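Local coordinates for protein hypothetical glycoside hydrolase (PDB 3S30) that is of unknown function but probably takes part in carbohydrate metabolism, perhaps as a glycoside hydrolase, and has a galactose-binding-like domain with a bound sodium ion, at residues N117-L122 against P150-S156; R242-I248 against V322-D328; L251-K255 against K311-G315. All coordinates share one frame; numbering follows the deposited sequence.

Contact 1: N117-L122 against P150-S156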
loop_
_atom_site.group_PDB
_atom_site.type_symbol
_atom_site.label_atom_id
_atom_site.label_comp_id
_atom_site.label_asym_id
_atom_site.label_seq_id
_atom_site.Cartn_x
_atom_site.Cartn_y
_atom_site.Cartn_z
ATOM N N ASN A 117 -15.472 10.086 12.322
ATOM C CA ASN A 117 -15.475 8.805 11.622
ATOM C C ASN A 117 -14.694 7.788 12.437
ATOM O O ASN A 117 -13.943 8.163 13.338
ATOM C CB ASN A 117 -14.795 8.921 10.252
ATOM C CG ASN A 117 -15.355 10.038 9.412
ATOM O OD1 ASN A 117 -16.517 10.001 9.005
ATOM N ND2 ASN A 117 -14.524 11.041 9.130
ATOM N N GLU A 118 -14.872 6.511 12.097
ATOM C CA GLU A 118 -14.056 5.422 12.623
ATOM C C GLU A 118 -13.580 4.520 11.477
ATOM O O GLU A 118 -14.352 4.215 10.580
ATOM C CB GLU A 118 -14.854 4.605 13.642
ATOM C CG GLU A 118 -15.117 5.330 14.955
ATOM C CD GLU A 118 -15.659 4.405 16.047
ATOM O OE1 GLU A 118 -16.418 3.462 15.721
ATOM O OE2 GLU A 118 -15.330 4.630 17.238
ATOM N N TYR A 119 -12.315 4.098 11.512
ATOM C CA TYR A 119 -11.753 3.225 10.470
ATOM C C TYR A 119 -10.822 2.150 11.043
ATOM O O TYR A 119 -10.481 2.186 12.223
ATOM C CB TYR A 119 -11.026 4.061 9.415
ATOM C CG TYR A 119 -9.880 4.891 9.952
ATOM C CD1 TYR A 119 -8.617 4.335 10.117
ATOM C CD2 TYR A 119 -10.054 6.233 10.272
ATOM C CE1 TYR A 119 -7.566 5.085 10.592
ATOM C CE2 TYR A 119 -9.001 6.993 10.770
ATOM C CZ TYR A 119 -7.766 6.411 10.931
ATOM O OH TYR A 119 -6.712 7.138 11.407
ATOM N N TYR A 120 -10.425 1.184 10.212
ATOM C CA TYR A 120 -9.501 0.118 10.649
ATOM C C TYR A 120 -8.018 0.409 10.370
ATOM O O TYR A 120 -7.662 0.956 9.324
ATOM C CB TYR A 120 -9.835 -1.218 9.987
ATOM C CG TYR A 120 -11.151 -1.869 10.377
ATOM C CD1 TYR A 120 -11.659 -1.797 11.681
ATOM C CD2 TYR A 120 -11.869 -2.601 9.436
ATOM C CE1 TYR A 120 -12.860 -2.423 12.013
ATOM C CE2 TYR A 120 -13.053 -3.232 9.762
ATOM C CZ TYR A 120 -13.549 -3.138 11.035
ATOM O OH TYR A 120 -14.730 -3.772 11.310
ATOM N N VAL A 121 -7.168 0.055 11.336
ATOM C CA VAL A 121 -5.723 -0.044 11.130
ATOM C C VAL A 121 -5.405 -1.525 11.256
ATOM O O VAL A 121 -5.746 -2.146 12.261
ATOM C CB VAL A 121 -4.900 0.780 12.176
ATOM C CG1 VAL A 121 -3.409 0.702 11.864
ATOM C CG2 VAL A 121 -5.345 2.258 12.205
ATOM N N LEU A 122 -4.796 -2.099 10.224
ATOM C CA LEU A 122 -4.475 -3.516 10.221
ATOM C C LEU A 122 -3.092 -3.689 10.830
ATOM O O LEU A 122 -2.206 -2.856 10.623
ATOM C CB LEU A 122 -4.494 -4.116 8.809
ATOM C CG LEU A 122 -5.823 -4.329 8.075
ATOM C CD1 LEU A 122 -6.453 -3.014 7.695
ATOM C CD2 LEU A 122 -5.618 -5.191 6.825
ATOM N N PRO A 150 -16.061 1.799 9.552
ATOM C CA PRO A 150 -14.871 1.133 8.985
ATOM C C PRO A 150 -15.034 0.524 7.583
ATOM O O PRO A 150 -14.134 0.600 6.773
ATOM C CB PRO A 150 -14.575 0.040 10.018
ATOM C CG PRO A 150 -15.040 0.651 11.328
ATOM C CD PRO A 150 -16.260 1.454 10.976
ATOM N N ASN A 151 -16.178 -0.062 7.301
ATOM C CA ASN A 151 -16.426 -0.679 6.007
ATOM C C ASN A 151 -16.766 0.299 4.860
ATOM O O ASN A 151 -16.810 -0.096 3.691
ATOM C CB ASN A 151 -17.470 -1.780 6.165
ATOM C CG ASN A 151 -16.857 -3.065 6.734
ATOM O OD1 ASN A 151 -15.941 -3.657 6.131
ATOM N ND2 ASN A 151 -17.337 -3.489 7.894
ATOM N N ASP A 152 -16.941 1.576 5.183
ATOM C CA ASP A 152 -17.031 2.610 4.154
ATOM C C ASP A 152 -15.668 3.057 3.661
ATOM O O ASP A 152 -15.590 3.695 2.624
ATOM C CB ASP A 152 -17.776 3.842 4.667
ATOM C CG ASP A 152 -19.110 3.502 5.253
ATOM O OD1 ASP A 152 -19.877 2.722 4.622
ATOM O OD2 ASP A 152 -19.378 4.010 6.357
ATOM N N PHE A 153 -14.600 2.754 4.398
ATOM C CA PHE A 153 -13.264 3.276 4.034
ATOM C C PHE A 153 -12.622 2.592 2.827
ATOM O O PHE A 153 -13.029 1.494 2.437
ATOM C CB PHE A 153 -12.313 3.278 5.240
ATOM C CG PHE A 153 -12.519 4.463 6.140
ATOM C CD1 PHE A 153 -13.635 4.523 6.969
ATOM C CD2 PHE A 153 -11.644 5.545 6.109
ATOM C CE1 PHE A 153 -13.853 5.622 7.765
ATOM C CE2 PHE A 153 -11.859 6.641 6.905
ATOM C CZ PHE A 153 -12.962 6.681 7.740
ATOM N N PRO A 154 -11.640 3.259 2.203
ATOM C CA PRO A 154 -10.972 2.623 1.063
ATOM C C PRO A 154 -10.212 1.357 1.450
ATOM O O PRO A 154 -10.089 0.413 0.641
ATOM C CB PRO A 154 -10.019 3.714 0.542
ATOM C CG PRO A 154 -10.506 5.020 1.137
ATOM C CD PRO A 154 -11.225 4.668 2.398
ATOM N N THR A 155 -9.745 1.326 2.693
ATOM C CA THR A 155 -8.967 0.218 3.216
ATOM C C THR A 155 -9.634 -0.410 4.436
ATOM O O THR A 155 -9.874 0.255 5.447
ATOM C CB THR A 155 -7.564 0.700 3.569
ATOM O OG1 THR A 155 -6.974 1.268 2.396
ATOM C CG2 THR A 155 -6.699 -0.442 4.068
ATOM N N SER A 156 -9.911 -1.705 4.317
ATOM C CA SER A 156 -10.595 -2.489 5.336
ATOM C C SER A 156 -10.201 -3.951 5.164
ATOM O O SER A 156 -9.229 -4.256 4.450
ATOM C CB SER A 156 -12.114 -2.337 5.200
ATOM O OG SER A 156 -12.796 -2.889 6.320
HETATM O O HOH W 1 -11.676 0.765 7.586
#
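The backbone N of Y120 reaches the segment P150-S156 through water 1, which accepts from it at 2.9 Å and donates to two carbonyls, P150 O and T155 O. Three bonds thus hold this water between the strand and the loop that faces it. T155 O has a second donor in N138 ND2, which also binds Y120 O, so the helix 138-142 supplies another polar link to both segments. Beside the water, CB of P150 sits over the centre of the Y120 ring, 3.5 Å from its centroid and nearly along the ring normal, a CH-pi contact made with one ring face. The phenol has its CG anti to the carbonyl carbon (chi1 -67°), a setting that carries the ring across the proline. S156 OG comes to the edge of the same ring, 3.3 Å from Y120 CD2, while bonding N151 OD1 from above the plane of that amide.

Within the galactose-binding-like domain, the contact packs the middle strand of the small antiparallel sheet 108-114, 117-124 and 132-133 on the 3-10 turn 150-152, where F153 N bonds P150 O, and on the start of strand 155-158. A second CH-pi contact is almost exactly centred: Y119 CB stands 3.4 Å from the centroid of the F153 ring, only 2° off its normal. The Y119 ring lies obliquely to that of F153, planes 48° apart, with CD2 still touching F153 CE2, before its hydroxyl end points off from the loop. N117 CB meets F153 CZ at the ring edge, at 3.8 Å, and F141 of helix 138-142 packs edge-to-face with F153.

Contact 2: R242-I248 against V322-D328; sequences RKDVFNI and VLSASKD
An antiparallel strand pair that frays into facing loops joins R242-I248 to V322-D328. In the paired part N247 and S324 form a hydrogen-bonded pair: N247 N donates to S324 O at 2.9 Å, and S324 N returns a bond to N247 O of the same length. The next pair, I248 with L323, is non-hydrogen-bonded, and on that face CD2 of L323 packs against CG2 of I248 at 3.6 Å. The two strands, 247-254 and 317-324, are neighbours in the antiparallel beta framework of this galactose-binding-like domain, where L323 also rests on L167 and L169 of strand 166-173 and I248 on I342 of strand 339-349.

Past S324 the strand geometry ends, yet the chains stay tied. K327 N donates to V245 O at 2.6 Å, almost straight at 175°, and the aliphatic part of K327 runs beside V245, with CB 3.7 Å from V245 CG2. F246 swings away instead: its CG lies between the backbone N and the carbonyl carbon (chi1 70°), and its ring meets those of Y225 and Y227.

D244 is the polar centre of the loop end. S326 OG donates to the syn side of D244 OD2 at 2.6 Å, and A335 N and S338 OG also bond this oxygen; S326 OG in turn pairs with T171 OG1. The other oxygen, D244 OD1, accepts a hydrogen bond from water 2, which in turn accepts from D328 N and so bridges the two segments. Further out, R242 NH2 and D328 OD2 form a long salt bridge of 3.8 Å, their planar groups turned 70° apart, while D328 OD1 has a salt bridge with K268.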
loop_
_atom_site.group_PDB
_atom_site.type_symbol
_atom_site.label_atom_id
_atom_site.label_comp_id
_atom_site.label_asym_id
_atom_site.label_seq_id
_atom_site.Cartn_x
_atom_site.Cartn_y
_atom_site.Cartn_z
ATOM N N ARG A 242 -12.885 3.660 -19.204
ATOM C CA ARG A 242 -11.525 3.199 -19.080
ATOM C C ARG A 242 -11.450 2.119 -17.985
ATOM O O ARG A 242 -12.134 2.179 -16.954
ATOM C CB ARG A 242 -10.587 4.362 -18.760
ATOM C CG ARG A 242 -9.130 3.952 -18.623
ATOM C CD ARG A 242 -8.249 5.151 -18.391
ATOM N NE ARG A 242 -6.930 4.772 -17.888
ATOM C CZ ARG A 242 -5.987 5.628 -17.490
ATOM N NH1 ARG A 242 -6.198 6.943 -17.515
ATOM N NH2 ARG A 242 -4.817 5.161 -17.069
ATOM N N LYS A 243 -10.624 1.117 -18.236
ATOM C CA LYS A 243 -10.526 -0.024 -17.350
ATOM C C LYS A 243 -9.410 0.273 -16.350
ATOM O O LYS A 243 -8.241 0.386 -16.727
ATOM C CB LYS A 243 -10.246 -1.293 -18.166
ATOM C CG LYS A 243 -10.626 -2.585 -17.471
ATOM C CD LYS A 243 -12.146 -2.791 -17.415
ATOM C CE LYS A 243 -12.745 -3.088 -18.796
ATOM N NZ LYS A 243 -14.202 -3.397 -18.738
ATOM N N ASP A 244 -9.791 0.428 -15.083
ATOM C CA ASP A 244 -8.844 0.691 -14.006
ATOM C C ASP A 244 -7.901 -0.498 -13.823
ATOM O O ASP A 244 -8.296 -1.659 -14.051
ATOM C CB ASP A 244 -9.597 0.948 -12.692
ATOM C CG ASP A 244 -8.767 1.724 -11.664
ATOM O OD1 ASP A 244 -7.586 2.081 -11.934
ATOM O OD2 ASP A 244 -9.320 1.972 -10.570
ATOM N N VAL A 245 -6.657 -0.213 -13.441
ATOM C CA VAL A 245 -5.716 -1.269 -13.082
ATOM C C VAL A 245 -5.175 -0.995 -11.691
ATOM O O VAL A 245 -5.159 0.150 -11.228
ATOM C CB VAL A 245 -4.562 -1.465 -14.139
ATOM C CG1 VAL A 245 -5.154 -1.637 -15.570
ATOM C CG2 VAL A 245 -3.533 -0.309 -14.097
ATOM N N PHE A 246 -4.775 -2.065 -11.017
ATOM C CA PHE A 246 -4.282 -1.990 -9.655
ATOM C C PHE A 246 -2.763 -2.052 -9.663
ATOM O O PHE A 246 -2.157 -2.314 -10.696
ATOM C CB PHE A 246 -4.863 -3.134 -8.818
ATOM C CG PHE A 246 -4.325 -4.519 -9.168
ATOM C CD1 PHE A 246 -3.203 -5.027 -8.528
ATOM C CD2 PHE A 246 -4.984 -5.328 -10.082
ATOM C CE1 PHE A 246 -2.725 -6.310 -8.817
ATOM C CE2 PHE A 246 -4.515 -6.611 -10.373
ATOM C CZ PHE A 246 -3.382 -7.097 -9.739
ATOM N N ASN A 247 -2.144 -1.831 -8.510
ATOM C CA ASN A 247 -0.693 -1.963 -8.423
ATOM C C ASN A 247 -0.295 -2.754 -7.187
ATOM O O ASN A 247 -0.952 -2.694 -6.163
ATOM C CB ASN A 247 0.006 -0.588 -8.462
ATOM C CG ASN A 247 1.470 -0.678 -8.931
ATOM O OD1 ASN A 247 1.986 -1.762 -9.183
ATOM N ND2 ASN A 247 2.136 0.461 -9.025
ATOM N N ILE A 248 0.766 -3.536 -7.329
ATOM C CA ILE A 248 1.422 -4.205 -6.216
ATOM C C ILE A 248 2.920 -4.071 -6.465
ATOM O O ILE A 248 3.407 -4.377 -7.564
ATOM C CB ILE A 248 1.050 -5.711 -6.132
ATOM C CG1 ILE A 248 -0.439 -5.895 -5.815
ATOM C CG2 ILE A 248 1.899 -6.449 -5.066
ATOM C CD1 ILE A 248 -0.849 -7.395 -5.666
ATOM N N VAL A 322 3.740 -2.034 -1.018
ATOM C CA VAL A 322 2.676 -1.098 -1.310
ATOM C C VAL A 322 1.657 -1.806 -2.177
ATOM O O VAL A 322 2.010 -2.427 -3.170
ATOM C CB VAL A 322 3.196 0.178 -2.007
ATOM C CG1 VAL A 322 2.069 1.193 -2.173
ATOM C CG2 VAL A 322 4.401 0.801 -1.235
ATOM N N LEU A 323 0.390 -1.707 -1.787
ATOM C CA LEU A 323 -0.712 -2.340 -2.506
ATOM C C LEU A 323 -1.781 -1.272 -2.809
ATOM O O LEU A 323 -2.075 -0.439 -1.953
ATOM C CB LEU A 323 -1.300 -3.456 -1.635
ATOM C CG LEU A 323 -0.263 -4.402 -1.016
ATOM C CD1 LEU A 323 -0.834 -5.209 0.152
ATOM C CD2 LEU A 323 0.315 -5.317 -2.082
ATOM N N SER A 324 -2.363 -1.295 -4.007
ATOM C CA SER A 324 -3.382 -0.291 -4.363
ATOM C C SER A 324 -4.410 -0.834 -5.341
ATOM O O SER A 324 -4.042 -1.457 -6.321
ATOM C CB SER A 324 -2.729 0.950 -4.985
ATOM O OG SER A 324 -3.691 1.979 -5.206
ATOM N N ALA A 325 -5.691 -0.565 -5.087
ATOM C CA ALA A 325 -6.776 -0.956 -6.008
ATOM C C ALA A 325 -6.766 -0.165 -7.320
ATOM O O ALA A 325 -7.287 -0.636 -8.338
ATOM C CB ALA A 325 -8.131 -0.824 -5.333
ATOM N N SER A 326 -6.175 1.024 -7.301
ATOM C CA SER A 326 -6.080 1.869 -8.503
ATOM C C SER A 326 -4.656 2.398 -8.705
ATOM O O SER A 326 -4.214 3.285 -7.989
ATOM C CB SER A 326 -7.080 3.038 -8.420
ATOM O OG SER A 326 -8.399 2.561 -8.193
ATOM N N LYS A 327 -3.952 1.844 -9.687
ATOM C CA LYS A 327 -2.559 2.208 -9.958
ATOM C C LYS A 327 -2.322 3.715 -9.890
ATOM O O LYS A 327 -1.369 4.169 -9.242
ATOM C CB LYS A 327 -2.128 1.703 -11.339
ATOM C CG LYS A 327 -0.723 2.174 -11.769
ATOM C CD LYS A 327 -0.323 1.613 -13.137
ATOM C CE LYS A 327 1.150 1.920 -13.466
ATOM N NZ LYS A 327 1.522 3.371 -13.247
ATOM N N ASP A 328 -3.183 4.476 -10.572
ATOM C CA ASP A 328 -2.992 5.915 -10.711
ATOM C C ASP A 328 -3.856 6.754 -9.764
ATOM O O ASP A 328 -3.958 7.965 -9.930
ATOM C CB ASP A 328 -3.214 6.331 -12.163
ATOM C CG ASP A 328 -2.047 5.956 -13.065
ATOM O OD1 ASP A 328 -0.890 6.008 -12.599
ATOM O OD2 ASP A 328 -2.285 5.625 -14.246
HETATM O O HOH W 2 -5.647 3.944 -11.421
#

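Contact 3: L251-K255 against K311-G315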
loop_
_atom_site.group_PDB
_atom_site.type_symbol
_atom_site.label_atom_id
_atom_site.label_comp_id
_atom_site.label_asym_id
_atom_site.label_seq_id
_atom_site.Cartn_x
_atom_site.Cartn_y
_atom_site.Cartn_z
ATOM N N LEU A 251 9.642 -2.362 -2.046
ATOM C CA LEU A 251 10.870 -1.595 -2.139
ATOM C C LEU A 251 11.860 -2.096 -1.092
ATOM O O LEU A 251 11.465 -2.514 -0.002
ATOM C CB LEU A 251 10.565 -0.116 -1.886
ATOM C CG LEU A 251 9.492 0.534 -2.767
ATOM C CD1 LEU A 251 9.076 1.883 -2.199
ATOM C CD2 LEU A 251 9.984 0.690 -4.193
ATOM N N PHE A 252 13.143 -2.055 -1.441
ATOM C CA PHE A 252 14.230 -2.309 -0.503
ATOM C C PHE A 252 15.286 -1.250 -0.760
ATOM O O PHE A 252 15.815 -1.151 -1.877
ATOM C CB PHE A 252 14.811 -3.709 -0.731
ATOM C CG PHE A 252 15.889 -4.090 0.241
ATOM C CD1 PHE A 252 15.639 -4.102 1.611
ATOM C CD2 PHE A 252 17.155 -4.456 -0.212
ATOM C CE1 PHE A 252 16.639 -4.460 2.515
ATOM C CE2 PHE A 252 18.158 -4.819 0.681
ATOM C CZ PHE A 252 17.901 -4.817 2.045
ATOM N N TYR A 253 15.598 -0.443 0.251
ATOM C CA TYR A 253 16.555 0.637 0.044
ATOM C C TYR A 253 17.470 0.906 1.224
ATOM O O TYR A 253 17.235 0.466 2.345
ATOM C CB TYR A 253 15.827 1.918 -0.371
ATOM C CG TYR A 253 14.844 2.449 0.655
ATOM C CD1 TYR A 253 15.263 3.285 1.684
ATOM C CD2 TYR A 253 13.492 2.144 0.570
ATOM C CE1 TYR A 253 14.367 3.786 2.610
ATOM C CE2 TYR A 253 12.587 2.638 1.496
ATOM C CZ TYR A 253 13.026 3.459 2.510
ATOM O OH TYR A 253 12.126 3.948 3.431
ATOM N N GLU A 254 18.527 1.651 0.932
ATOM C CA GLU A 254 19.543 1.990 1.899
ATOM C C GLU A 254 19.218 3.371 2.450
ATOM O O GLU A 254 19.029 4.308 1.687
ATOM C CB GLU A 254 20.900 1.975 1.210
ATOM C CG GLU A 254 22.077 2.175 2.119
ATOM C CD GLU A 254 23.404 2.045 1.386
ATOM O OE1 GLU A 254 23.497 1.213 0.445
ATOM O OE2 GLU A 254 24.350 2.771 1.763
ATOM N N LYS A 255 19.134 3.492 3.771
ATOM C CA LYS A 255 18.905 4.793 4.402
ATOM C C LYS A 255 20.169 5.635 4.390
ATOM O O LYS A 255 21.283 5.102 4.370
ATOM C CB LYS A 255 18.394 4.622 5.836
ATOM C CG LYS A 255 16.926 4.196 5.903
ATOM C CD LYS A 255 16.433 4.044 7.320
ATOM C CE LYS A 255 16.890 2.733 7.948
ATOM N NZ LYS A 255 16.070 2.359 9.136
ATOM N N LYS A 311 25.911 -2.538 8.024
ATOM C CA LYS A 311 24.805 -1.559 8.009
ATOM C C LYS A 311 23.427 -2.236 7.969
ATOM O O LYS A 311 22.482 -1.740 8.576
ATOM C CB LYS A 311 24.951 -0.599 6.823
ATOM C CG LYS A 311 24.030 0.607 6.874
ATOM C CD LYS A 311 24.291 1.570 5.725
ATOM C CE LYS A 311 23.447 2.830 5.862
ATOM N NZ LYS A 311 23.736 3.839 4.793
ATOM N N LEU A 312 23.329 -3.362 7.260
ATOM C CA LEU A 312 22.102 -4.172 7.223
ATOM C C LEU A 312 21.716 -4.670 8.615
ATOM O O LEU A 312 20.534 -4.662 8.978
ATOM C CB LEU A 312 22.271 -5.370 6.273
ATOM C CG LEU A 312 21.048 -6.257 6.000
ATOM C CD1 LEU A 312 19.893 -5.464 5.381
ATOM C CD2 LEU A 312 21.425 -7.430 5.104
ATOM N N ALA A 313 22.719 -5.097 9.383
ATOM C CA ALA A 313 22.518 -5.582 10.753
ATOM C C ALA A 313 22.259 -4.431 11.725
ATOM O O ALA A 313 21.546 -4.605 12.719
ATOM C CB ALA A 313 23.730 -6.413 11.215
ATOM N N ASN A 314 22.835 -3.261 11.437
ATOM C CA ASN A 314 22.632 -2.061 12.260
ATOM C C ASN A 314 21.296 -1.342 12.011
ATOM O O ASN A 314 21.008 -0.330 12.656
ATOM C CB ASN A 314 23.793 -1.071 12.056
ATOM C CG ASN A 314 25.076 -1.490 12.773
ATOM O OD1 ASN A 314 25.212 -2.619 13.258
ATOM N ND2 ASN A 314 26.029 -0.567 12.835
ATOM N N GLY A 315 20.491 -1.847 11.076
ATOM C CA GLY A 315 19.150 -1.305 10.823
ATOM C C GLY A 315 19.123 -0.121 9.871
ATOM O O GLY A 315 18.278 0.760 10.007
#
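K311 NZ carries most of the polar grip between the end of strand 247-254 and helix 309-313, whose last turn closes in a Schellman motif with G315 at positive phi. The amine donates to K255 O at 2.8 Å, nearly along the C=O axis, and to E254 OE2 at 3.3 Å on its anti side as part of a salt bridge. Its chain is fully extended, chi1 to chi4 all near 180°, and so carries NZ across to the strand; the nearest CA atoms of the two segments, those of E254 and L312, are 8.5 Å apart. A methionine in place of K311 would probably leave E254 OE2 without this counter-charge and K255 O without this donor.

The hydrophobic side is buried but lightly joined: L312 CD1 meets the edge of the F252 ring in its plane, 3.9 Å from CZ, while Y317 packs on both side chains. The polar side is only partly buried, yet its atoms approach more closely. There K255 bends at chi3 (-78°), and its NZ, also bound by N318 OD1, donates to G315 O at 2.9 Å, tilted 22° from the carbonyl plane.

How the contacts relate
Contacts 2 and 3 share strand 247-254: contact 2 pairs its start with the end of strand 317-324, and contact 3 ties its far end to helix 309-313, which precedes that same neighbouring strand. Their centres are about 28 Å apart, on opposite sides of the chain's centre. Contact 1 closes earlier in the sequence; its centre lies about 19 Å from that of contact 2, with nearest atoms about 6 Å apart, and about 31 Å from that of contact 3. The bound sodium, held by N105, E107, N165 and D343, lies about 9 Å from the L122 side chain of contact 1 and about 12 Å from the L323 side chain of contact 2.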